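Local structure of cellulase (Uncultured bacterium, 6XSO) at residues V168-Y173 with G222-R227; I119-D124 with R155-A160; D178-W183 with A196-S201. The protein probably hydrolyses internal beta-1,4 glycosidic bonds of cellulose and related plant polysaccharides, as a broad-specificity endoglucanase of glycoside hydrolase family 5. All blocks are in the same frame, centred on the assembly; numbering follows the deposited sequence.

Interaction 1 (V168-Y173 with G222-R227)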
ATOM      1  N   VAL A 168      12.032  -3.540   6.083  1.00 21.35           N
ATOM      2  CA  VAL A 168      11.461  -2.273   5.641  1.00 20.84           C
ATOM      3  C   VAL A 168      11.426  -2.253   4.117  1.00 21.32           C
ATOM      4  O   VAL A 168      12.469  -2.384   3.459  1.00 22.60           O
ATOM      5  CB  VAL A 168      12.228  -1.063   6.194  1.00 21.60           C
ATOM      6  CG1 VAL A 168      11.654   0.228   5.609  1.00 24.13           C
ATOM      7  CG2 VAL A 168      12.143  -1.032   7.715  1.00 24.14           C
ATOM      8  N   LEU A 169      10.227  -2.063   3.569  1.00 20.51           N
ATOM      9  CA  LEU A 169       9.985  -1.956   2.139  1.00 20.43           C
ATOM     10  C   LEU A 169       9.399  -0.587   1.826  1.00 20.74           C
ATOM     11  O   LEU A 169       8.745   0.028   2.673  1.00 20.95           O
ATOM     12  CB  LEU A 169       8.989  -3.025   1.636  1.00 19.76           C
ATOM     13  CG  LEU A 169       9.519  -4.453   1.517  1.00 19.85           C
ATOM     14  CD1 LEU A 169       9.477  -5.157   2.878  1.00 23.32           C
ATOM     15  CD2 LEU A 169       8.744  -5.263   0.483  1.00 19.85           C
ATOM     16  N   PHE A 170       9.646  -0.096   0.604  1.00 19.26           N
ATOM     17  CA  PHE A 170       9.081   1.162   0.147  1.00 20.07           C
ATOM     18  C   PHE A 170       8.086   0.910  -0.983  1.00 20.63           C
ATOM     19  O   PHE A 170       8.316   0.056  -1.845  1.00 20.81           O
ATOM     20  CB  PHE A 170      10.153   2.090  -0.439  1.00 19.68           C
ATOM     21  CG  PHE A 170      11.309   2.420   0.478  1.00 21.99           C
ATOM     22  CD1 PHE A 170      11.200   2.404   1.867  1.00 21.75           C
ATOM     23  CD2 PHE A 170      12.529   2.793  -0.083  1.00 23.17           C
ATOM     24  CE1 PHE A 170      12.300   2.732   2.664  1.00 23.08           C
ATOM     25  CE2 PHE A 170      13.619   3.126   0.706  1.00 22.85           C
ATOM     26  CZ  PHE A 170      13.503   3.094   2.076  1.00 22.63           C
ATOM     27  N   GLU A 171       7.003   1.697  -1.010  1.00 19.81           N
ATOM     28  CA  GLU A 171       5.957   1.619  -2.025  1.00 20.27           C
ATOM     29  C   GLU A 171       5.829   2.963  -2.737  1.00 20.67           C
ATOM     30  O   GLU A 171       5.637   3.995  -2.098  1.00 20.71           O
ATOM     31  CB  GLU A 171       4.628   1.211  -1.385  1.00 20.31           C
ATOM     32  CG  GLU A 171       3.380   1.451  -2.212  1.00 18.15           C
ATOM     33  CD  GLU A 171       2.123   1.360  -1.358  1.00 18.12           C
ATOM     34  OE1 GLU A 171       2.161   0.643  -0.331  1.00 19.28           O
ATOM     35  OE2 GLU A 171       1.096   1.985  -1.719  1.00 18.63           O
ATOM     36  N   SER A 172       5.883   2.915  -4.065  1.00 20.40           N
ATOM     37  CA  SER A 172       6.092   4.097  -4.899  1.00 20.38           C
ATOM     38  C   SER A 172       5.036   5.184  -4.715  1.00 20.02           C
ATOM     39  O   SER A 172       5.370   6.375  -4.670  1.00 20.09           O
ATOM     40  CB  SER A 172       6.134   3.638  -6.361  1.00 20.43           C
ATOM     41  OG  SER A 172       4.934   2.948  -6.736  1.00 21.29           O
ATOM     42  N   TYR A 173       3.761   4.820  -4.725  1.00 18.86           N
ATOM     43  CA  TYR A 173       2.618   5.751  -4.744  1.00 20.28           C
ATOM     44  C   TYR A 173       1.392   4.866  -4.507  1.00 18.77           C
ATOM     45  O   TYR A 173       1.414   3.666  -4.811  1.00 20.04           O
ATOM     46  CB  TYR A 173       2.488   6.598  -6.068  1.00 18.65           C
ATOM     47  CG  TYR A 173       2.668   5.723  -7.279  1.00 19.51           C
ATOM     48  CD1 TYR A 173       1.671   4.829  -7.644  1.00 18.59           C
ATOM     49  CD2 TYR A 173       3.856   5.720  -8.006  1.00 18.89           C
ATOM     50  CE1 TYR A 173       1.848   3.955  -8.673  1.00 17.61           C
ATOM     51  CE2 TYR A 173       4.047   4.833  -9.035  1.00 19.17           C
ATOM     52  CZ  TYR A 173       3.050   3.944  -9.342  1.00 18.89           C
ATOM     53  OH  TYR A 173       3.263   3.047 -10.349  1.00 20.55           O
ATOM     54  N   GLY A 222      24.109   1.836  -0.967  1.00 35.40           N
ATOM     55  CA  GLY A 222      24.071   0.999   0.218  1.00 36.68           C
ATOM     56  C   GLY A 222      22.961  -0.026   0.132  1.00 32.43           C
ATOM     57  O   GLY A 222      22.685  -0.597  -0.935  1.00 32.97           O
ATOM     58  N   ASN A 223      22.291  -0.239   1.264  1.00 30.72           N
ATOM     59  CA  ASN A 223      21.227  -1.232   1.319  1.00 29.96           C
ATOM     60  C   ASN A 223      20.118  -0.943   0.322  1.00 27.27           C
ATOM     61  O   ASN A 223      19.381  -1.862  -0.062  1.00 26.83           O
ATOM     62  CB  ASN A 223      20.592  -1.271   2.713  1.00 29.58           C
ATOM     63  CG  ASN A 223      21.489  -1.939   3.751  1.00 32.21           C
ATOM     64  OD1 ASN A 223      22.461  -2.612   3.413  1.00 31.71           O
ATOM     65  ND2 ASN A 223      21.146  -1.768   5.020  1.00 39.93           N
ATOM     66  N   ASN A 224      19.957   0.312  -0.083  1.00 29.32           N
ATOM     67  CA  ASN A 224      18.849   0.648  -0.964  1.00 26.77           C
ATOM     68  C   ASN A 224      19.044   0.095  -2.368  1.00 26.92           C
ATOM     69  O   ASN A 224      18.101   0.119  -3.160  1.00 27.94           O
ATOM     70  CB  ASN A 224      18.604   2.160  -0.960  1.00 27.35           C
ATOM     71  CG  ASN A 224      17.963   2.644   0.343  1.00 26.53           C
ATOM     72  OD1 ASN A 224      17.299   1.884   1.064  1.00 27.24           O
ATOM     73  ND2 ASN A 224      18.193   3.909   0.670  1.00 26.36           N
ATOM     74  N   VAL A 225      20.235  -0.417  -2.681  1.00 26.30           N
ATOM     75  CA  VAL A 225      20.442  -1.109  -3.948  1.00 29.93           C
ATOM     76  C   VAL A 225      19.721  -2.448  -3.980  1.00 27.49           C
ATOM     77  O   VAL A 225      19.370  -2.942  -5.063  1.00 29.06           O
ATOM     78  CB  VAL A 225      21.953  -1.281  -4.175  1.00 32.67           C
ATOM     79  CG1 VAL A 225      22.210  -2.156  -5.382  1.00 38.89           C
ATOM     80  CG2 VAL A 225      22.622   0.093  -4.340  1.00 32.69           C
ATOM     81  N   ARG A 226      19.479  -3.050  -2.813  0.52 28.55           N
ATOM     82  CA  ARG A 226      18.874  -4.372  -2.725  0.52 27.66           C
ATOM     83  C   ARG A 226      17.551  -4.384  -1.975  0.52 27.04           C
ATOM     84  O   ARG A 226      16.913  -5.441  -1.900  0.52 26.02           O
ATOM     85  CB  ARG A 226      19.833  -5.359  -2.045  0.52 30.75           C
ATOM     86  CG  ARG A 226      21.162  -5.556  -2.751  0.52 38.63           C
ATOM     87  CD  ARG A 226      22.111  -6.369  -1.865  0.52 40.10           C
ATOM     88  NE  ARG A 226      22.477  -5.657  -0.638  0.52 41.24           N
ATOM     89  CZ  ARG A 226      22.701  -6.234   0.542  0.52 44.17           C
ATOM     90  NH1 ARG A 226      22.581  -7.550   0.688  0.52 38.12           N
ATOM     91  NH2 ARG A 226      23.034  -5.491   1.591  0.52 39.90           N
ATOM     92  N   ARG A 227      17.116  -3.254  -1.420  1.00 25.00           N
ATOM     93  CA  ARG A 227      15.857  -3.223  -0.687  1.00 23.59           C
ATOM     94  C   ARG A 227      14.700  -3.657  -1.584  1.00 21.74           C
ATOM     95  O   ARG A 227      14.681  -3.376  -2.785  1.00 22.99           O
ATOM     96  CB  ARG A 227      15.601  -1.814  -0.137  1.00 25.54           C
ATOM     97  CG  ARG A 227      14.367  -1.731   0.760  1.00 24.89           C
ATOM     98  CD  ARG A 227      14.200  -0.363   1.418  1.00 22.19           C
ATOM     99  NE  ARG A 227      15.448   0.026   2.075  1.00 23.40           N
ATOM    100  CZ  ARG A 227      15.922  -0.499   3.200  1.00 24.76           C
ATOM    101  NH1 ARG A 227      15.247  -1.421   3.868  1.00 24.54           N
ATOM    102  NH2 ARG A 227      17.095  -0.081   3.652  1.00 27.29           N
TER
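V168 and F170 sit in the extended backbone of strand 168-171, while N224 and R227 face them from a turn that is helical in its torsions at 223-225 and runs extended from R227. The site belongs to a TIM barrel: 222-227 joins helix 196-219 to strand 229-232 and passes the start of the fourth strand, V168, within the fourth beta-alpha-beta unit. R227 carries the contact. With CG anti to the backbone N (chi1 -174°) and a bend at chi3, its chain passes over F170 before the guanidinium turns to the strand. CD stands over the centre of the F170 ring, 3.6 Å from the centroid, a CH-pi contact close to the ring normal; the guanidinium plane is turned 35° from that of the ring. At the guanidinium edge, NH1 gives a hydrogen bond of 3.0 Å to the carbonyl O of V168, the donor tilted out of the carbonyl plane. CD also lies 3.4 Å from this same V168 O. NH1 has a second acceptor in G165 O, and NH2 reaches Y164 O, so main-chain oxygens and the N224 side chain together fix the rotation of the group. A leucine here has no N-H to offer, and V168 O and N224 OD1 would probably be left without a mate in this buried place. F170 packs further on A158, F161, F213 and V217 of the neighbouring helices. N224 OD1 is gripped side-on by two nitrogens: R227 NE at 2.8 Å, nearly straight at 167°, and R227 NH2 at 3.3 Å.

Interaction 2 (I119-D124 with R155-A160)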
ATOM      1  N   ILE A 119       6.286   1.501   3.931  1.00 21.57           N
ATOM      2  CA  ILE A 119       5.951   2.924   3.940  1.00 20.29           C
ATOM      3  C   ILE A 119       5.763   3.376   2.496  1.00 20.10           C
ATOM      4  O   ILE A 119       6.433   2.875   1.587  1.00 21.26           O
ATOM      5  CB  ILE A 119       6.973   3.830   4.643  1.00 24.87           C
ATOM      6  CG1 ILE A 119       8.365   3.623   4.066  1.00 24.52           C
ATOM      7  CG2 ILE A 119       6.935   3.573   6.161  1.00 27.20           C
ATOM      8  CD1 ILE A 119       9.389   4.634   4.620  1.00 29.36           C
ATOM      9  N   ASN A 120       4.842   4.312   2.280  1.00 19.28           N
ATOM     10  CA  ASN A 120       4.509   4.709   0.911  1.00 20.52           C
ATOM     11  C   ASN A 120       4.367   6.234   0.797  1.00 21.36           C
ATOM     12  O   ASN A 120       4.714   6.997   1.702  1.00 21.15           O
ATOM     13  CB  ASN A 120       3.240   3.994   0.394  1.00 19.09           C
ATOM     14  CG  ASN A 120       1.953   4.582   0.968  1.00 20.61           C
ATOM     15  OD1 ASN A 120       1.981   5.387   1.895  1.00 20.87           O
ATOM     16  ND2 ASN A 120       0.818   4.179   0.412  1.00 18.91           N
ATOM     17  N   VAL A 121       3.844   6.651  -0.352  1.00 20.38           N
ATOM     18  CA  VAL A 121       3.414   8.016  -0.653  1.00 20.12           C
ATOM     19  C   VAL A 121       1.921   7.877  -0.964  1.00 20.79           C
ATOM     20  O   VAL A 121       1.552   7.247  -1.968  1.00 19.69           O
ATOM     21  CB  VAL A 121       4.212   8.591  -1.830  1.00 21.53           C
ATOM     22  CG1 VAL A 121       3.597   9.881  -2.357  1.00 23.16           C
ATOM     23  CG2 VAL A 121       5.678   8.835  -1.424  1.00 22.71           C
ATOM     24  N   HIS A 122       1.054   8.411  -0.081  1.00 21.89           N
ATOM     25  CA  HIS A 122      -0.342   7.976  -0.028  1.00 19.01           C
ATOM     26  C   HIS A 122      -1.243   9.022  -0.624  1.00 20.61           C
ATOM     27  O   HIS A 122      -1.522   8.996  -1.835  1.00 19.27           O
ATOM     28  CB  HIS A 122      -0.684   7.530   1.402  1.00 20.15           C
ATOM     29  CG  HIS A 122      -1.889   6.657   1.477  1.00 17.56           C
ATOM     30  ND1 HIS A 122      -1.833   5.305   1.213  1.00 17.99           N
ATOM     31  CD2 HIS A 122      -3.193   6.936   1.717  1.00 19.93           C
ATOM     32  CE1 HIS A 122      -3.034   4.777   1.337  1.00 20.28           C
ATOM     33  NE2 HIS A 122      -3.877   5.737   1.669  1.00 20.87           N
ATOM     34  N   HIS A 123      -1.811   9.958   0.163  1.00 21.25           N
ATOM     35  CA  HIS A 123      -2.780  10.911  -0.383  1.00 21.28           C
ATOM     36  C   HIS A 123      -2.138  12.088  -1.085  1.00 21.07           C
ATOM     37  O   HIS A 123      -2.808  13.083  -1.377  1.00 23.70           O
ATOM     38  CB  HIS A 123      -3.782  11.366   0.671  1.00 22.62           C
ATOM     39  CG  HIS A 123      -4.719  10.286   1.090  1.00 19.49           C
ATOM     40  ND1 HIS A 123      -5.380   9.480   0.186  1.00 22.40           N
ATOM     41  CD2 HIS A 123      -5.106   9.874   2.319  1.00 21.88           C
ATOM     42  CE1 HIS A 123      -6.138   8.619   0.843  1.00 22.43           C
ATOM     43  NE2 HIS A 123      -6.001   8.845   2.139  1.00 22.52           N
ATOM     44  N   ASP A 124      -0.848  11.958  -1.378  1.00 20.21           N
ATOM     45  CA  ASP A 124      -0.254  12.719  -2.477  1.00 21.85           C
ATOM     46  C   ASP A 124      -0.823  12.311  -3.821  1.00 20.73           C
ATOM     47  O   ASP A 124      -0.710  13.091  -4.782  1.00 21.77           O
ATOM     48  CB  ASP A 124       1.247  12.482  -2.383  1.00 21.69           C
ATOM     49  CG  ASP A 124       1.801  12.871  -1.009  1.00 21.21           C
ATOM     50  OD1 ASP A 124       1.988  14.091  -0.786  1.00 23.31           O
ATOM     51  OD2 ASP A 124       1.994  11.959  -0.161  1.00 22.13           O
ATOM     52  N   ARG A 155      14.304  10.353  -2.726  1.00 27.75           N
ATOM     53  CA  ARG A 155      15.679  10.371  -2.238  1.00 27.89           C
ATOM     54  C   ARG A 155      15.705  10.645  -0.738  1.00 28.99           C
ATOM     55  O   ARG A 155      16.481  10.031   0.003  1.00 28.44           O
ATOM     56  CB  ARG A 155      16.525  11.395  -2.992  1.00 27.03           C
ATOM     57  CG  ARG A 155      16.881  10.964  -4.412  1.00 28.92           C
ATOM     58  CD  ARG A 155      18.022  11.787  -5.040  1.00 32.03           C
ATOM     59  NE  ARG A 155      17.809  13.231  -4.952  1.00 34.23           N
ATOM     60  CZ  ARG A 155      17.105  13.933  -5.833  1.00 33.10           C
ATOM     61  NH1 ARG A 155      16.559  13.331  -6.877  1.00 34.19           N
ATOM     62  NH2 ARG A 155      16.958  15.244  -5.674  1.00 38.16           N
ATOM     63  N   GLN A 156      14.858  11.563  -0.271  1.00 27.83           N
ATOM     64  CA  GLN A 156      14.851  11.901   1.152  1.00 27.87           C
ATOM     65  C   GLN A 156      14.372  10.729   1.996  1.00 27.88           C
ATOM     66  O   GLN A 156      14.966  10.418   3.037  1.00 28.66           O
ATOM     67  CB  GLN A 156      13.932  13.096   1.402  1.00 28.75           C
ATOM     68  CG  GLN A 156      14.413  14.419   0.852  1.00 29.30           C
ATOM     69  CD  GLN A 156      13.349  15.485   0.991  1.00 28.81           C
ATOM     70  OE1 GLN A 156      13.125  16.007   2.084  1.00 31.54           O
ATOM     71  NE2 GLN A 156      12.675  15.807  -0.122  1.00 30.52           N
ATOM     72  N   ILE A 157      13.271  10.098   1.588  1.00 26.34           N
ATOM     73  CA  ILE A 157      12.776   8.947   2.339  1.00 24.70           C
ATOM     74  C   ILE A 157      13.823   7.844   2.326  1.00 25.29           C
ATOM     75  O   ILE A 157      14.119   7.229   3.354  1.00 26.35           O
ATOM     76  CB  ILE A 157      11.433   8.448   1.770  1.00 24.07           C
ATOM     77  CG1 ILE A 157      10.350   9.529   1.858  1.00 25.00           C
ATOM     78  CG2 ILE A 157      10.972   7.206   2.542  1.00 24.60           C
ATOM     79  CD1 ILE A 157       9.135   9.268   0.993  1.00 25.49           C
ATOM     80  N   ALA A 158      14.361   7.541   1.142  1.00 26.08           N
ATOM     81  CA  ALA A 158      15.359   6.484   1.022  1.00 26.02           C
ATOM     82  C   ALA A 158      16.576   6.748   1.900  1.00 24.44           C
ATOM     83  O   ALA A 158      17.079   5.830   2.570  1.00 26.68           O
ATOM     84  CB  ALA A 158      15.750   6.316  -0.446  1.00 26.16           C
ATOM     85  N   GLU A 159      17.063   7.991   1.925  1.00 25.57           N
ATOM     86  CA  GLU A 159      18.196   8.313   2.789  1.00 26.69           C
ATOM     87  C   GLU A 159      17.857   8.089   4.252  1.00 26.74           C
ATOM     88  O   GLU A 159      18.679   7.565   5.015  1.00 30.64           O
ATOM     89  CB  GLU A 159      18.612   9.769   2.573  1.00 30.64           C
ATOM     90  CG  GLU A 159      19.276  10.048   1.258  1.00 35.88           C
ATOM     91  CD  GLU A 159      20.670   9.447   1.152  1.00 37.15           C
ATOM     92  OE1 GLU A 159      21.164   8.930   2.170  1.00 37.61           O
ATOM     93  OE2 GLU A 159      21.246   9.496   0.043  1.00 48.76           O
ATOM     94  N   ALA A 160      16.662   8.505   4.678  1.00 30.17           N
ATOM     95  CA  ALA A 160      16.311   8.392   6.090  1.00 26.14           C
ATOM     96  C   ALA A 160      16.297   6.934   6.536  1.00 26.11           C
ATOM     97  O   ALA A 160      16.721   6.611   7.656  1.00 28.99           O
ATOM     98  CB  ALA A 160      14.955   9.050   6.344  1.00 29.96           C
TER
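Next to I119 and V121, which touch I157 of helix 140-161, the loop sets its flat groups close together: over one face of the H123 ring sits H122 CD2, 3.4 Å above its centre, and at the edge of the H122 ring, in its plane, lie H123 CD2 and the amide carbon CG of N120. N120 ND2 donates to H122 ND1 at 3.0 Å, almost straight at 174°, with ring and amide each nearly in plane with the partner. N120 ND2 also bonds E171 OE2, and N120 OD1 accepts from V83 N, which fixes the amide's rotation.

The helix is met on the other side of this chain. I119 CG1 is tucked between the backbone N and the carbonyl carbon (chi1 54°), sending CD1 to I157 CG2 at 3.7 Å; the two isoleucines lie alongside, running opposite ways. I157 CD1 then approaches V121 CG2 at 4.2 Å. In this TIM barrel the third strand's end is thus packed under its following helix, where F161, L153 and W154 add to the apolar layer. With methyl groups alone in touch, the contact rests on dispersion and burial, without directional bonds.

Interaction 3 (D178-W183 with A196-S201)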
ATOM      1  N   ASP A 178      -5.908   9.455 -13.259  1.00 19.07           N
ATOM      2  CA  ASP A 178      -5.786  10.436 -14.328  1.00 19.36           C
ATOM      3  C   ASP A 178      -6.418  11.750 -13.882  1.00 20.64           C
ATOM      4  O   ASP A 178      -6.922  11.889 -12.765  1.00 21.29           O
ATOM      5  CB  ASP A 178      -6.365   9.873 -15.631  1.00 20.83           C
ATOM      6  CG  ASP A 178      -7.860   9.628 -15.564  1.00 20.51           C
ATOM      7  OD1 ASP A 178      -8.540  10.221 -14.702  1.00 21.65           O
ATOM      8  OD2 ASP A 178      -8.364   8.838 -16.392  1.00 21.24           O
ATOM      9  N   LYS A 179      -6.367  12.752 -14.762  1.00 21.35           N
ATOM     10  CA  LYS A 179      -6.879  14.057 -14.385  1.00 21.14           C
ATOM     11  C   LYS A 179      -8.390  14.090 -14.287  1.00 24.71           C
ATOM     12  O   LYS A 179      -8.932  15.098 -13.816  1.00 25.31           O
ATOM     13  CB  LYS A 179      -6.396  15.138 -15.364  1.00 22.74           C
ATOM     14  CG  LYS A 179      -7.046  15.153 -16.721  1.00 21.99           C
ATOM     15  CD  LYS A 179      -6.443  16.225 -17.604  1.00 23.27           C
ATOM     16  CE  LYS A 179      -6.972  16.125 -19.008  1.00 24.16           C
ATOM     17  NZ  LYS A 179      -6.368  17.186 -19.883  1.00 25.30           N
ATOM     18  N   LEU A 180      -9.067  13.033 -14.731  1.00 22.47           N
ATOM     19  CA  LEU A 180     -10.508  12.881 -14.599  1.00 22.30           C
ATOM     20  C   LEU A 180     -10.881  12.092 -13.359  1.00 23.35           C
ATOM     21  O   LEU A 180     -12.069  11.855 -13.132  1.00 24.02           O
ATOM     22  CB  LEU A 180     -11.065  12.144 -15.819  1.00 22.24           C
ATOM     23  CG  LEU A 180     -10.600  12.669 -17.179  1.00 24.11           C
ATOM     24  CD1 LEU A 180     -11.070  11.735 -18.286  1.00 27.57           C
ATOM     25  CD2 LEU A 180     -11.081  14.078 -17.438  1.00 28.59           C
ATOM     26  N   ASN A 181      -9.884  11.690 -12.564  1.00 20.27           N
ATOM     27  CA  ASN A 181     -10.094  10.917 -11.350  1.00 19.38           C
ATOM     28  C   ASN A 181     -10.784   9.594 -11.656  1.00 21.07           C
ATOM     29  O   ASN A 181     -11.641   9.129 -10.902  1.00 23.11           O
ATOM     30  CB  ASN A 181     -10.840  11.748 -10.311  1.00 23.85           C
ATOM     31  CG  ASN A 181     -10.087  13.011  -9.963  1.00 22.11           C
ATOM     32  OD1 ASN A 181      -8.996  12.945  -9.401  1.00 25.66           O
ATOM     33  ND2 ASN A 181     -10.633  14.167 -10.349  1.00 29.39           N
ATOM     34  N   SER A 182     -10.375   8.962 -12.760  1.00 21.15           N
ATOM     35  CA  SER A 182     -11.013   7.723 -13.181  1.00 20.50           C
ATOM     36  C   SER A 182     -10.595   6.551 -12.300  1.00 21.73           C
ATOM     37  O   SER A 182      -9.402   6.264 -12.152  1.00 21.23           O
ATOM     38  CB  SER A 182     -10.593   7.372 -14.610  1.00 20.79           C
ATOM     39  OG  SER A 182     -10.975   8.347 -15.551  1.00 21.22           O
ATOM     40  N   TRP A 183     -11.585   5.846 -11.755  1.00 21.25           N
ATOM     41  CA  TRP A 183     -11.352   4.542 -11.148  1.00 20.37           C
ATOM     42  C   TRP A 183     -11.409   3.459 -12.227  1.00 20.32           C
ATOM     43  O   TRP A 183     -11.768   3.706 -13.381  1.00 20.32           O
ATOM     44  CB  TRP A 183     -12.356   4.289 -10.000  1.00 21.70           C
ATOM     45  CG  TRP A 183     -12.155   5.275  -8.883  1.00 21.40           C
ATOM     46  CD1 TRP A 183     -12.927   6.367  -8.598  1.00 22.75           C
ATOM     47  CD2 TRP A 183     -11.076   5.291  -7.949  1.00 19.43           C
ATOM     48  NE1 TRP A 183     -12.396   7.059  -7.545  1.00 24.20           N
ATOM     49  CE2 TRP A 183     -11.267   6.411  -7.111  1.00 20.37           C
ATOM     50  CE3 TRP A 183      -9.999   4.435  -7.691  1.00 21.36           C
ATOM     51  CZ2 TRP A 183     -10.400   6.717  -6.065  1.00 21.86           C
ATOM     52  CZ3 TRP A 183      -9.126   4.750  -6.659  1.00 22.50           C
ATOM     53  CH2 TRP A 183      -9.333   5.880  -5.856  1.00 23.67           C
ATOM     54  N   ALA A 196      -8.628   7.564 -25.470  1.00 22.39           N
ATOM     55  CA  ALA A 196      -7.362   6.879 -25.704  1.00 20.75           C
ATOM     56  C   ALA A 196      -6.176   7.787 -25.417  1.00 22.76           C
ATOM     57  O   ALA A 196      -5.128   7.323 -24.950  1.00 21.55           O
ATOM     58  CB  ALA A 196      -7.292   6.381 -27.143  1.00 21.53           C
ATOM     59  N   THR A 197      -6.306   9.079 -25.723  1.00 21.29           N
ATOM     60  CA  THR A 197      -5.235  10.030 -25.438  1.00 21.54           C
ATOM     61  C   THR A 197      -4.953  10.077 -23.941  1.00 20.18           C
ATOM     62  O   THR A 197      -3.800  10.003 -23.499  1.00 21.40           O
ATOM     63  CB  THR A 197      -5.640  11.421 -25.947  1.00 20.80           C
ATOM     64  OG1 THR A 197      -6.200  11.314 -27.268  1.00 21.61           O
ATOM     65  CG2 THR A 197      -4.433  12.366 -25.967  1.00 24.71           C
ATOM     66  N   VAL A 198      -6.008  10.180 -23.147  1.00 20.28           N
ATOM     67  CA  VAL A 198      -5.854  10.202 -21.699  1.00 20.99           C
ATOM     68  C   VAL A 198      -5.327   8.868 -21.180  1.00 22.00           C
ATOM     69  O   VAL A 198      -4.441   8.837 -20.315  1.00 21.65           O
ATOM     70  CB  VAL A 198      -7.201  10.570 -21.056  1.00 20.95           C
ATOM     71  CG1 VAL A 198      -7.126  10.370 -19.555  1.00 21.93           C
ATOM     72  CG2 VAL A 198      -7.557  12.009 -21.387  1.00 23.92           C
ATOM     73  N   ALA A 199      -5.852   7.752 -21.687  1.00 20.28           N
ATOM     74  CA  ALA A 199      -5.410   6.445 -21.201  1.00 21.52           C
ATOM     75  C   ALA A 199      -3.928   6.230 -21.473  1.00 20.25           C
ATOM     76  O   ALA A 199      -3.174   5.800 -20.586  1.00 20.92           O
ATOM     77  CB  ALA A 199      -6.233   5.325 -21.840  1.00 21.38           C
ATOM     78  N   THR A 200      -3.492   6.519 -22.701  1.00 21.18           N
ATOM     79  CA  THR A 200      -2.090   6.334 -23.064  1.00 20.63           C
ATOM     80  C   THR A 200      -1.193   7.226 -22.221  1.00 22.05           C
ATOM     81  O   THR A 200      -0.113   6.802 -21.785  1.00 22.26           O
ATOM     82  CB  THR A 200      -1.924   6.610 -24.564  1.00 22.42           C
ATOM     83  OG1 THR A 200      -2.673   5.644 -25.312  1.00 23.82           O
ATOM     84  CG2 THR A 200      -0.462   6.556 -24.971  1.00 24.07           C
ATOM     85  N   SER A 201      -1.632   8.466 -21.973  1.00 20.66           N
ATOM     86  CA  SER A 201      -0.880   9.384 -21.127  1.00 20.60           C
ATOM     87  C   SER A 201      -0.756   8.834 -19.720  1.00 20.01           C
ATOM     88  O   SER A 201       0.308   8.925 -19.090  1.00 21.34           O
ATOM     89  CB  SER A 201      -1.602  10.737 -21.101  1.00 22.45           C
ATOM     90  OG  SER A 201      -0.856  11.727 -20.412  1.00 21.82           O
TER
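V198 meets D178 with one methyl: CG1 lies 3.7 Å from D178 OD2 and 4.0 Å from D178 CB, the two side chains crossing at about a right angle. V198 CG1 is anti to the backbone N (chi1 170°), which turns this branch to the loop. L180 comes in more loosely, its CD1 4.4 Å from the same V198 CG1. No hydrogen bond joins the two segments; a valine methyl simply rests against the flank of a carboxylate whose polar work is done within its own loop.

S182 N donates to D178 OD1 at 3.0 Å, approaching from above the carboxylate plane, 41° out of it. S182 OG gives a shorter bond, 2.8 Å, to the syn lone pair of D178 OD2, and S187 N supplies OD2 with a further donor. L180 N adds a weak bond to D178 OD1, an Asx turn that shares its residues with the type I beta turn from D178 to N181, which is closed by N181 N to D178 O at 3.0 Å.

The segment 178-183 belongs to the long loop between strand 168-171 and helix 196-219 of the TIM barrel, and V198 stands in the first turn of that helix. S182 OG in turn receives A189 N, so the serine that steadies the D178 carboxylate is itself held by the chain farther on. Beyond these, Y234 OH is hydrogen-bonded to both D178 N and S182 O.

In the fold
Interactions 1 and 2 are neighbours on one flank of the barrel, their centres about 10 Å apart. They touch directly: E171 N lies 2.9 Å from I119 O, a probable hydrogen bond between the third and fourth strands, and N224 ND2 lies 2.9 Å from A158 O, probably tying the 222-227 turn to helix 140-161. Interaction 3 is nested in the chain between the segments of interaction 1 yet sits apart, its centre about 28 Å from that of interaction 1 and about 25 Å from that of interaction 2. In family 5 enzymes the catalytic glutamates lie at the C-terminal ends of strands four and seven; segments 119-124 and 178-183 both follow strands on that side of the barrel.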